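Local coordinates for protein ribokinase, putative (Burkholderia thailandensis, PDB 3B1N) that probably phosphorylates nucleosides with ATP as a ribokinase-family nucleoside kinase, and binds ADP and the nucleoside analogue mizoribine, at residues E243-P248 against L282-Q287; I14-G19 against T107-N112; P238-E243 against L275-G280. All coordinates share one frame; numbering follows the deposited sequence.

Interaction 1 of 3, residues E243-P248 against L282-Q287; sequences ERVIDP and LKIAHQ. With ADP (adenosine-5'-diphosphate), chain G.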
loop_
_atom_site.group_PDB
_atom_site.type_symbol
_atom_site.label_atom_id
_atom_site.label_comp_id
_atom_site.label_asym_id
_atom_site.label_seq_id
_atom_site.Cartn_x
_atom_site.Cartn_y
_atom_site.Cartn_z
ATOM N N GLU B 243 8.182 23.656 -5.458
ATOM C CA GLU B 243 7.278 24.414 -6.335
ATOM C C GLU B 243 5.850 23.882 -6.201
ATOM O O GLU B 243 4.890 24.679 -6.257
ATOM C CB GLU B 243 7.744 24.429 -7.797
ATOM C CG GLU B 243 9.201 24.898 -8.003
ATOM C CD GLU B 243 9.409 26.404 -7.933
ATOM O OE1 GLU B 243 9.208 27.002 -6.843
ATOM O OE2 GLU B 243 9.815 26.981 -8.969
ATOM N N ARG B 244 5.715 22.571 -5.996
ATOM C CA ARG B 244 4.435 21.923 -5.688
ATOM C C ARG B 244 4.835 20.550 -5.153
ATOM O O ARG B 244 5.967 20.110 -5.376
ATOM C CB ARG B 244 3.538 21.812 -6.924
ATOM C CG ARG B 244 4.141 21.006 -8.057
ATOM C CD ARG B 244 3.372 21.073 -9.419
ATOM N NE ARG B 244 3.999 20.134 -10.366
ATOM C CZ ARG B 244 3.451 19.650 -11.493
ATOM N NH1 ARG B 244 2.214 19.992 -11.892
ATOM N NH2 ARG B 244 4.152 18.792 -12.232
ATOM N N VAL B 245 3.918 19.917 -4.442
ATOM C CA VAL B 245 4.117 18.560 -3.931
ATOM C C VAL B 245 3.213 17.594 -4.661
ATOM O O VAL B 245 1.966 17.561 -4.470
ATOM C CB VAL B 245 3.853 18.461 -2.401
ATOM C CG1 VAL B 245 3.965 17.003 -1.904
ATOM C CG2 VAL B 245 4.839 19.419 -1.620
ATOM N N ILE B 246 3.831 16.798 -5.503
ATOM C CA ILE B 246 3.109 15.807 -6.306
ATOM C C ILE B 246 3.341 14.403 -5.763
ATOM O O ILE B 246 2.372 13.634 -5.527
ATOM C CB ILE B 246 3.535 15.923 -7.777
ATOM C CG1 ILE B 246 3.191 17.319 -8.328
ATOM C CG2 ILE B 246 2.907 14.851 -8.606
ATOM C CD1 ILE B 246 1.666 17.614 -8.331
ATOM N N ASP B 247 4.609 14.030 -5.538
ATOM C CA ASP B 247 4.915 12.643 -5.190
ATOM C C ASP B 247 6.236 12.593 -4.437
ATOM O O ASP B 247 7.279 12.917 -5.028
ATOM C CB ASP B 247 5.083 11.812 -6.475
ATOM C CG ASP B 247 5.368 10.337 -6.195
ATOM O OD1 ASP B 247 5.323 9.884 -5.020
ATOM O OD2 ASP B 247 5.637 9.638 -7.179
ATOM N N PRO B 248 6.214 12.237 -3.165
ATOM C CA PRO B 248 7.505 12.176 -2.436
ATOM C C PRO B 248 8.350 10.940 -2.714
ATOM O O PRO B 248 9.491 10.879 -2.199
ATOM C CB PRO B 248 7.117 12.160 -0.965
ATOM C CG PRO B 248 5.662 11.997 -0.909
ATOM C CD PRO B 248 5.028 12.107 -2.276
ATOM N N LEU B 282 13.346 19.325 -6.084
ATOM C CA LEU B 282 13.018 19.304 -7.514
ATOM C C LEU B 282 12.269 18.031 -7.874
ATOM O O LEU B 282 11.354 18.022 -8.687
ATOM C CB LEU B 282 14.277 19.415 -8.364
ATOM C CG LEU B 282 15.078 20.676 -8.069
ATOM C CD1 LEU B 282 16.405 20.610 -8.790
ATOM C CD2 LEU B 282 14.237 21.876 -8.604
ATOM N N LYS B 283 12.638 16.942 -7.206
ATOM C CA LYS B 283 11.986 15.659 -7.429
ATOM C C LYS B 283 10.515 15.670 -7.027
ATOM O O LYS B 283 9.682 15.132 -7.761
ATOM C CB LYS B 283 12.752 14.516 -6.711
ATOM C CG LYS B 283 12.327 13.133 -7.237
ATOM C CD LYS B 283 11.765 12.208 -6.227
ATOM C CE LYS B 283 10.351 12.634 -5.831
ATOM N NZ LYS B 283 9.278 12.308 -6.863
ATOM N N ILE B 284 10.191 16.259 -5.886
ATOM C CA ILE B 284 8.813 16.099 -5.329
ATOM C C ILE B 284 7.760 16.814 -6.174
ATOM O O ILE B 284 6.563 16.489 -6.066
ATOM C CB ILE B 284 8.787 16.522 -3.853
ATOM C CG1 ILE B 284 7.553 15.905 -3.132
ATOM C CG2 ILE B 284 8.823 18.080 -3.751
ATOM C CD1 ILE B 284 7.638 16.108 -1.615
ATOM N N ALA B 285 8.226 17.690 -7.063
ATOM C CA ALA B 285 7.326 18.439 -7.946
ATOM C C ALA B 285 6.788 17.629 -9.134
ATOM O O ALA B 285 6.015 18.161 -9.961
ATOM C CB ALA B 285 7.990 19.734 -8.418
ATOM N N HIS B 286 7.176 16.346 -9.237
ATOM C CA HIS B 286 6.771 15.531 -10.366
ATOM C C HIS B 286 6.469 14.117 -9.897
ATOM O O HIS B 286 6.978 13.670 -8.866
ATOM C CB HIS B 286 7.842 15.530 -11.469
ATOM C CG HIS B 286 8.225 16.896 -11.918
ATOM N ND1 HIS B 286 7.586 17.548 -12.955
ATOM C CD2 HIS B 286 9.136 17.767 -11.417
ATOM C CE1 HIS B 286 8.103 18.763 -13.077
ATOM N NE2 HIS B 286 9.062 18.911 -12.174
ATOM N N GLN B 287 5.651 13.412 -10.674
ATOM C CA GLN B 287 5.149 12.090 -10.319
ATOM C C GLN B 287 6.183 11.077 -10.726
ATOM O O GLN B 287 6.536 11.052 -11.912
ATOM C CB GLN B 287 3.878 11.841 -11.164
ATOM C CG GLN B 287 3.274 10.475 -10.991
ATOM C CD GLN B 287 2.932 10.205 -9.569
ATOM O OE1 GLN B 287 2.432 11.097 -8.864
ATOM N NE2 GLN B 287 3.215 8.982 -9.103
HETATM P PB ADP G . 12.894 9.513 2.053
HETATM O O1B ADP G . 11.935 9.043 3.136
HETATM O O2B ADP G . 14.165 8.723 2.129
HETATM O O3B ADP G . 12.442 9.665 0.643
HETATM P PA ADP G . 12.709 12.322 3.091
HETATM O O1A ADP G . 11.175 12.251 3.050
HETATM O O2A ADP G . 13.401 12.586 4.393
HETATM O O3A ADP G . 13.408 11.008 2.558
HETATM O "O5'" ADP G . 13.001 13.405 2.001
HETATM C "C5'" ADP G . 14.376 13.581 1.638
HETATM C "C4'" ADP G . 14.730 15.026 1.321
HETATM O "O4'" ADP G . 13.924 15.479 0.212
HETATM C "C3'" ADP G . 14.440 16.017 2.474
HETATM O "O3'" ADP G . 15.507 16.030 3.433
HETATM C "C2'" ADP G . 14.192 17.285 1.695
HETATM O "O2'" ADP G . 15.451 17.913 1.370
HETATM C "C1'" ADP G . 13.538 16.832 0.420
HETATM N N9 ADP G . 12.060 16.847 0.600
HETATM C C8 ADP G . 11.222 15.846 1.020
HETATM N N7 ADP G . 9.934 16.313 1.093
HETATM C C5 ADP G . 9.972 17.604 0.803
HETATM C C6 ADP G . 8.985 18.680 0.740
HETATM N N6 ADP G . 7.689 18.374 1.029
HETATM N N1 ADP G . 9.388 19.891 0.400
HETATM C C2 ADP G . 10.681 20.178 0.116
HETATM N N3 ADP G . 11.630 19.233 0.134
HETATM C C4 ADP G . 11.351 17.978 0.485
#
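Ile284 O is gripped by two successive backbone amides of the loop 243-248. Ile246 N donates to Ile284 O at 2.8 Å. Asp247 N donates to Ile284 O at 3.2 Å, and both bonds are nearly straight. One residue on, Ala285 O takes the side chain of Arg244. The NE of Arg244 binds this oxygen at 2.8 Å with a bent N-H...O angle of 141°, and NH2 adds a weak bond. Ala285 O lies near the edge of the guanidinium, while Ile246 CG1 lies over one face, towards the rim.

A second charged group is Lys283. Its chain is bent at three successive torsions, and NZ reaches Asp247 O at 2.8 Å. The ammonium also bonds to Gly288 O and weakly to His286 O, so it ties several backbone oxygens together. The Asp247 carboxylate is held by Thr249 OG1 and Gly288 N. It lies almost parallel to the Gln287 amide, the planes 11° apart.

The apolar part centres on Ile284. Its CG1 stands anti to the backbone N (chi1 -160°), beside Pro248 CA. From there CD1 meets Val245 CG1 at 3.8 Å and Pro248 CB at 4.0 Å. The same methyl lies 3.5 Å from ADP N6, so it packs against the adenine. Ile246 CG2 packs on Gln287, the two side chains crossing at about a right angle.

The contact joins helix 269-284 and the residues after it to the loop that leads into helix 251-264. Lys283 and Ile284 touch Cys251 of that helix. Strands 10-16 and 101-107 flank Asp247 through Ile14 and Thr107.

Interaction 2 of 3, residues I14-G19 against T107-N112; sequences IMTFEG and TDLDNN. With ADP (adenosine-5'-diphosphate), chain G.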
loop_
_atom_site.group_PDB
_atom_site.type_symbol
_atom_site.label_atom_id
_atom_site.label_comp_id
_atom_site.label_asym_id
_atom_site.label_seq_id
_atom_site.Cartn_x
_atom_site.Cartn_y
_atom_site.Cartn_z
ATOM N N ILE B 14 3.016 3.461 -8.196
ATOM C CA ILE B 14 2.861 4.394 -7.084
ATOM C C ILE B 14 1.402 4.846 -6.981
ATOM O O ILE B 14 0.806 5.384 -7.951
ATOM C CB ILE B 14 3.766 5.588 -7.275
ATOM C CG1 ILE B 14 5.239 5.108 -7.257
ATOM C CG2 ILE B 14 3.531 6.618 -6.126
ATOM C CD1 ILE B 14 6.195 6.105 -7.874
ATOM N N MET B 15 0.880 4.647 -5.781
ATOM C CA MET B 15 -0.501 4.994 -5.496
ATOM C C MET B 15 -0.465 6.074 -4.444
ATOM O O MET B 15 -0.102 5.817 -3.284
ATOM C CB MET B 15 -1.184 3.735 -4.993
ATOM C CG MET B 15 -1.400 2.701 -6.151
ATOM S SD MET B 15 -1.483 1.015 -5.552
ATOM C CE MET B 15 0.288 0.637 -5.348
ATOM N N THR B 16 -0.813 7.283 -4.886
ATOM C CA THR B 16 -0.691 8.502 -4.098
ATOM C C THR B 16 -1.989 8.805 -3.361
ATOM O O THR B 16 -2.987 9.159 -4.004
ATOM C CB THR B 16 -0.439 9.754 -4.996
ATOM O OG1 THR B 16 0.705 9.549 -5.825
ATOM C CG2 THR B 16 -0.157 10.967 -4.123
ATOM N N PHE B 17 -1.971 8.656 -2.046
ATOM C CA PHE B 17 -3.163 9.091 -1.247
ATOM C C PHE B 17 -2.995 10.569 -1.074
ATOM O O PHE B 17 -1.982 11.025 -0.499
ATOM C CB PHE B 17 -3.229 8.395 0.100
ATOM C CG PHE B 17 -4.305 8.942 1.021
ATOM C CD1 PHE B 17 -5.639 8.794 0.644
ATOM C CD2 PHE B 17 -3.989 9.529 2.255
ATOM C CE1 PHE B 17 -6.640 9.278 1.445
ATOM C CE2 PHE B 17 -5.022 10.040 3.067
ATOM C CZ PHE B 17 -6.336 9.920 2.626
ATOM N N GLU B 18 -4.004 11.304 -1.551
ATOM C CA GLU B 18 -3.931 12.785 -1.492
ATOM C C GLU B 18 -4.389 13.253 -0.129
ATOM O O GLU B 18 -5.527 13.725 0.056
ATOM C CB GLU B 18 -4.756 13.415 -2.610
ATOM C CG GLU B 18 -4.315 12.987 -3.988
ATOM C CD GLU B 18 -2.947 13.480 -4.370
ATOM O OE1 GLU B 18 -2.476 14.474 -3.775
ATOM O OE2 GLU B 18 -2.341 12.860 -5.278
ATOM N N GLY B 19 -3.513 13.110 0.845
ATOM C CA GLY B 19 -3.833 13.359 2.242
ATOM C C GLY B 19 -2.715 12.874 3.106
ATOM O O GLY B 19 -1.619 12.622 2.604
ATOM N N THR B 107 1.689 5.953 -1.020
ATOM C CA THR B 107 2.274 7.090 -0.352
ATOM C C THR B 107 1.201 8.023 0.241
ATOM O O THR B 107 0.056 7.980 -0.197
ATOM C CB THR B 107 3.281 7.840 -1.319
ATOM O OG1 THR B 107 3.697 9.064 -0.720
ATOM C CG2 THR B 107 2.684 8.111 -2.711
ATOM N N ASP B 108 1.587 8.811 1.218
ATOM C CA ASP B 108 0.794 9.986 1.561
ATOM C C ASP B 108 1.641 11.205 1.307
ATOM O O ASP B 108 2.759 11.064 0.754
ATOM C CB ASP B 108 0.187 9.951 2.975
ATOM C CG ASP B 108 1.192 10.212 4.088
ATOM O OD1 ASP B 108 2.402 10.466 3.827
ATOM O OD2 ASP B 108 0.789 10.191 5.254
ATOM N N LEU B 109 1.150 12.370 1.694
ATOM C CA LEU B 109 1.828 13.639 1.358
ATOM C C LEU B 109 2.969 13.941 2.318
ATOM O O LEU B 109 3.900 14.660 1.913
ATOM C CB LEU B 109 0.833 14.795 1.203
ATOM C CG LEU B 109 -0.202 14.528 0.090
ATOM C CD1 LEU B 109 -1.312 15.630 0.033
ATOM C CD2 LEU B 109 0.326 14.173 -1.332
ATOM N N ASP B 110 2.926 13.364 3.532
ATOM C CA ASP B 110 3.963 13.471 4.585
ATOM C C ASP B 110 5.179 12.627 4.286
ATOM O O ASP B 110 6.112 12.542 5.103
ATOM C CB ASP B 110 3.433 12.945 5.905
ATOM C CG ASP B 110 2.707 13.982 6.715
ATOM O OD1 ASP B 110 2.538 15.118 6.201
ATOM O OD2 ASP B 110 2.360 13.663 7.885
ATOM N N ASN B 111 5.152 11.963 3.149
ATOM C CA ASN B 111 6.261 11.164 2.669
ATOM C C ASN B 111 6.246 9.824 3.425
ATOM O O ASN B 111 7.249 9.104 3.488
ATOM C CB ASN B 111 7.624 11.911 2.862
ATOM C CG ASN B 111 7.708 13.321 2.153
ATOM O OD1 ASN B 111 8.800 13.892 2.090
ATOM N ND2 ASN B 111 6.599 13.841 1.631
ATOM N N ASN B 112 5.093 9.454 4.019
ATOM C CA ASN B 112 4.944 8.073 4.510
ATOM C C ASN B 112 4.743 7.172 3.326
ATOM O O ASN B 112 4.080 7.581 2.364
ATOM C CB ASN B 112 3.772 7.963 5.506
ATOM C CG ASN B 112 4.008 8.816 6.722
ATOM O OD1 ASN B 112 5.053 8.703 7.358
ATOM N ND2 ASN B 112 3.063 9.733 7.038
HETATM P PB ADP G . 12.894 9.513 2.053
HETATM O O1B ADP G . 11.935 9.043 3.136
HETATM O O2B ADP G . 14.165 8.723 2.129
HETATM O O3B ADP G . 12.442 9.665 0.643
HETATM P PA ADP G . 12.709 12.322 3.091
HETATM O O1A ADP G . 11.175 12.251 3.050
HETATM O O2A ADP G . 13.401 12.586 4.393
HETATM O O3A ADP G . 13.408 11.008 2.558
HETATM O "O5'" ADP G . 13.001 13.405 2.001
HETATM C "C5'" ADP G . 14.376 13.581 1.638
HETATM C "C4'" ADP G . 14.730 15.026 1.321
HETATM O "O4'" ADP G . 13.924 15.479 0.212
HETATM C "C3'" ADP G . 14.440 16.017 2.474
HETATM O "O3'" ADP G . 15.507 16.030 3.433
HETATM C "C2'" ADP G . 14.192 17.285 1.695
HETATM O "O2'" ADP G . 15.451 17.913 1.370
HETATM C "C1'" ADP G . 13.538 16.832 0.420
HETATM N N9 ADP G . 12.060 16.847 0.600
HETATM C C8 ADP G . 11.222 15.846 1.020
HETATM N N7 ADP G . 9.934 16.313 1.093
HETATM C C5 ADP G . 9.972 17.604 0.803
HETATM C C6 ADP G . 8.985 18.680 0.740
HETATM N N6 ADP G . 7.689 18.374 1.029
HETATM N N1 ADP G . 9.388 19.891 0.400
HETATM C C2 ADP G . 10.681 20.178 0.116
HETATM N N3 ADP G . 11.630 19.233 0.134
HETATM C C4 ADP G . 11.351 17.978 0.485
#
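Thr107 is bonded through both its backbone groups to the segment 14-19. Its N donates to Met15 O at 2.9 Å, and its O accepts from Phe17 N at 2.8 Å. The two bonds straddle Thr16, which is the parallel bridge partner of Thr107. Beyond them the two segments stay joined by Leu109 N, which donates to Gly19 O at 2.9 Å. This donor sits nearly in line with the carbonyl, at a C=O...N angle of 171°.

Within 107-112, Asp108 braces the turn. Its OD1 accepts from Asn112 N and its OD2 from Asn112 ND2 at 2.9 Å, both on syn sides but out of the carboxylate plane. OD2 also receives Phe21 N. In one of its two conformers, Thr107 donates from OG1 to Asp108 O at 2.7 Å.

Packing fills the rest. In that same conformer Thr107 lies side by side with Thr16, pointing the same way, and its CG2 touches Ile14 CG2 at 3.8 Å. Asp108 CB sits at the edge of the Phe17 ring, near its plane. Leu109 covers the glycine: its CD1 is 3.4 Å from Gly19 N, while CD2 meets Glu18 OE1. Ala116 of the second subunit packs on Met15, and Ile33 N of that subunit donates to Asn112 OD1.

Residues 108-111 form a type I beta turn in the hairpin between strands 101-107 and 113-118. These strands belong to the small four-stranded sheet, consistent with the lid of ribokinase-family enzymes. The turn brings Asn111, a residue of the ADP pocket, to the nucleotide.

Interaction 3 of 3, residues P238-E243 against L275-G280; sequences PAVRAE and LASLMG. With ADP (adenosine-5'-diphosphate), chain G.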
loop_
_atom_site.group_PDB
_atom_site.type_symbol
_atom_site.label_atom_id
_atom_site.label_comp_id
_atom_site.label_asym_id
_atom_site.label_seq_id
_atom_site.Cartn_x
_atom_site.Cartn_y
_atom_site.Cartn_z
ATOM N N PRO B 238 18.709 23.243 5.481
ATOM C CA PRO B 238 17.303 23.613 5.256
ATOM C C PRO B 238 16.699 22.886 4.091
ATOM O O PRO B 238 17.408 22.584 3.120
ATOM C CB PRO B 238 17.358 25.114 4.921
ATOM C CG PRO B 238 18.808 25.427 4.664
ATOM C CD PRO B 238 19.678 24.278 5.059
ATOM N N ALA B 239 15.384 22.681 4.138
ATOM C CA ALA B 239 14.675 22.310 2.932
ATOM C C ALA B 239 14.628 23.440 1.920
ATOM O O ALA B 239 14.700 24.623 2.284
ATOM C CB ALA B 239 13.227 21.861 3.276
ATOM N N VAL B 240 14.483 23.092 0.655
ATOM C CA VAL B 240 14.159 24.046 -0.395
ATOM C C VAL B 240 12.650 23.983 -0.579
ATOM O O VAL B 240 12.105 22.892 -0.726
ATOM C CB VAL B 240 14.900 23.710 -1.727
ATOM C CG1 VAL B 240 14.523 24.632 -2.867
ATOM C CG2 VAL B 240 16.379 23.860 -1.513
ATOM N N ARG B 241 11.986 25.137 -0.560
ATOM C CA ARG B 241 10.529 25.163 -0.814
ATOM C C ARG B 241 10.201 24.529 -2.142
ATOM O O ARG B 241 10.711 24.934 -3.183
ATOM C CB ARG B 241 10.010 26.624 -0.771
ATOM C CG ARG B 241 8.494 26.750 -0.868
ATOM C CD ARG B 241 7.978 27.899 -0.011
ATOM N NE ARG B 241 6.964 27.408 0.929
ATOM C CZ ARG B 241 7.211 26.988 2.177
ATOM N NH1 ARG B 241 6.213 26.547 2.943
ATOM N NH2 ARG B 241 8.447 27.008 2.671
ATOM N N ALA B 242 9.320 23.526 -2.105
ATOM C CA ALA B 242 8.912 22.828 -3.310
ATOM C C ALA B 242 8.009 23.704 -4.139
ATOM O O ALA B 242 7.118 24.356 -3.568
ATOM C CB ALA B 242 8.135 21.563 -2.916
ATOM N N GLU B 243 8.182 23.656 -5.458
ATOM C CA GLU B 243 7.278 24.414 -6.335
ATOM C C GLU B 243 5.850 23.882 -6.201
ATOM O O GLU B 243 4.890 24.679 -6.257
ATOM C CB GLU B 243 7.744 24.429 -7.797
ATOM C CG GLU B 243 9.201 24.898 -8.003
ATOM C CD GLU B 243 9.409 26.404 -7.933
ATOM O OE1 GLU B 243 9.208 27.002 -6.843
ATOM O OE2 GLU B 243 9.815 26.981 -8.969
ATOM N N LEU B 275 22.829 20.962 -1.768
ATOM C CA LEU B 275 22.575 20.448 -3.102
ATOM C C LEU B 275 21.620 19.236 -3.028
ATOM O O LEU B 275 20.710 19.154 -3.851
ATOM C CB LEU B 275 23.913 20.079 -3.806
ATOM C CG LEU B 275 23.715 19.509 -5.206
ATOM C CD1 LEU B 275 23.131 20.540 -6.185
ATOM C CD2 LEU B 275 25.095 19.026 -5.746
ATOM N N ALA B 276 21.892 18.334 -2.094
ATOM C CA ALA B 276 21.056 17.144 -1.861
ATOM C C ALA B 276 19.607 17.603 -1.590
ATOM O O ALA B 276 18.647 17.062 -2.149
ATOM C CB ALA B 276 21.616 16.390 -0.690
ATOM N N SER B 277 19.458 18.582 -0.699
ATOM C CA SER B 277 18.155 19.136 -0.301
ATOM C C SER B 277 17.427 19.716 -1.514
ATOM O O SER B 277 16.219 19.440 -1.747
ATOM C CB SER B 277 18.414 20.202 0.738
ATOM O OG SER B 277 17.154 20.687 1.175
ATOM N N LEU B 278 18.168 20.426 -2.358
ATOM C CA LEU B 278 17.588 20.946 -3.594
ATOM C C LEU B 278 17.107 19.824 -4.488
ATOM O O LEU B 278 15.979 19.886 -5.020
ATOM C CB LEU B 278 18.571 21.825 -4.353
ATOM C CG LEU B 278 18.153 22.280 -5.724
ATOM C CD1 LEU B 278 16.897 23.118 -5.696
ATOM C CD2 LEU B 278 19.313 23.069 -6.352
ATOM N N MET B 279 17.923 18.776 -4.664
ATOM C CA MET B 279 17.454 17.680 -5.549
ATOM C C MET B 279 16.162 17.039 -5.012
ATOM O O MET B 279 15.290 16.729 -5.836
ATOM C CB MET B 279 18.557 16.629 -5.667
ATOM C CG MET B 279 19.841 17.178 -6.394
ATOM S SD MET B 279 19.616 17.678 -8.078
ATOM C CE MET B 279 19.542 16.079 -8.933
ATOM N N GLY B 280 16.061 16.869 -3.693
ATOM C CA GLY B 280 14.831 16.361 -3.086
ATOM C C GLY B 280 13.630 17.224 -3.439
ATOM O O GLY B 280 12.522 16.710 -3.771
HETATM P PB ADP G . 12.894 9.513 2.053
HETATM O O1B ADP G . 11.935 9.043 3.136
HETATM O O2B ADP G . 14.165 8.723 2.129
HETATM O O3B ADP G . 12.442 9.665 0.643
HETATM P PA ADP G . 12.709 12.322 3.091
HETATM O O1A ADP G . 11.175 12.251 3.050
HETATM O O2A ADP G . 13.401 12.586 4.393
HETATM O O3A ADP G . 13.408 11.008 2.558
HETATM O "O5'" ADP G . 13.001 13.405 2.001
HETATM C "C5'" ADP G . 14.376 13.581 1.638
HETATM C "C4'" ADP G . 14.730 15.026 1.321
HETATM O "O4'" ADP G . 13.924 15.479 0.212
HETATM C "C3'" ADP G . 14.440 16.017 2.474
HETATM O "O3'" ADP G . 15.507 16.030 3.433
HETATM C "C2'" ADP G . 14.192 17.285 1.695
HETATM O "O2'" ADP G . 15.451 17.913 1.370
HETATM C "C1'" ADP G . 13.538 16.832 0.420
HETATM N N9 ADP G . 12.060 16.847 0.600
HETATM C C8 ADP G . 11.222 15.846 1.020
HETATM N N7 ADP G . 9.934 16.313 1.093
HETATM C C5 ADP G . 9.972 17.604 0.803
HETATM C C6 ADP G . 8.985 18.680 0.740
HETATM N N6 ADP G . 7.689 18.374 1.029
HETATM N N1 ADP G . 9.388 19.891 0.400
HETATM C C2 ADP G . 10.681 20.178 0.116
HETATM N N3 ADP G . 11.630 19.233 0.134
HETATM C C4 ADP G . 11.351 17.978 0.485
HETATM O O HOH W 1 14.385 20.188 0.201
#
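Ser277 and Pro238 meet at the ribose end of the ADP pocket, where helix 269-284 faces the loop after strand 233-237. This is part of the nucleotide site of the PfkB-type kinase fold. Ser277 OG donates to Pro238 O at 2.7 Å, the donor tilted 16° from the carbonyl plane. The hydroxyl stands anti to its backbone N (chi1 -177°). From there it also accepts ADP O2' at 3.3 Å, so one hydroxyl links loop and ribose.

A water bridges the same junction. It accepts from Val240 N at 2.9 Å and donates to Ser277 O at 2.8 Å. It also hydrogen-bonds ADP O2'. Loop, helix and sugar therefore share one solvent molecule.

Val240 carries the apolar half. Its CG2 lies over the helix backbone, 3.8 Å from Leu278 CA, and its side chain crosses that of Leu278 obliquely. Phe303 of helix 296-307 touches Leu278, while Ala306 and Phe307 touch Val240, so that helix backs the pair.

The adenine also lies against the loop. Ala242 CB approaches N1 and C2 of the base, and Val240 O lies 3.2 Å from ADP C2. On the helix, Gly280 has no side chain beside the sugar. A CB there would clash with the ribose ring oxygen, and Gly280 CA is already 3.5 Å from ADP O4'.

All three interactions touch the same ADP. Interactions 1 and 3 share Glu243 and helix 269-284, and their centres are about 11 Å apart. They meet where Ile284 CG2 packs on Ala242 CB at 3.6 Å, beside the adenine. Interaction 2 also lies about 11 Å from interaction 1, between centres. There Pro248 CG touches Asp108 O at 3.5 Å, so the loop 243-248 joins the small sheet to the helix. Interactions 2 and 3 do not touch; their nearest atoms are about 7 Å apart. The side chain of Ile14 is about 6 Å from the bound mizoribine. The side chain of Lys283 is about 8 Å from it.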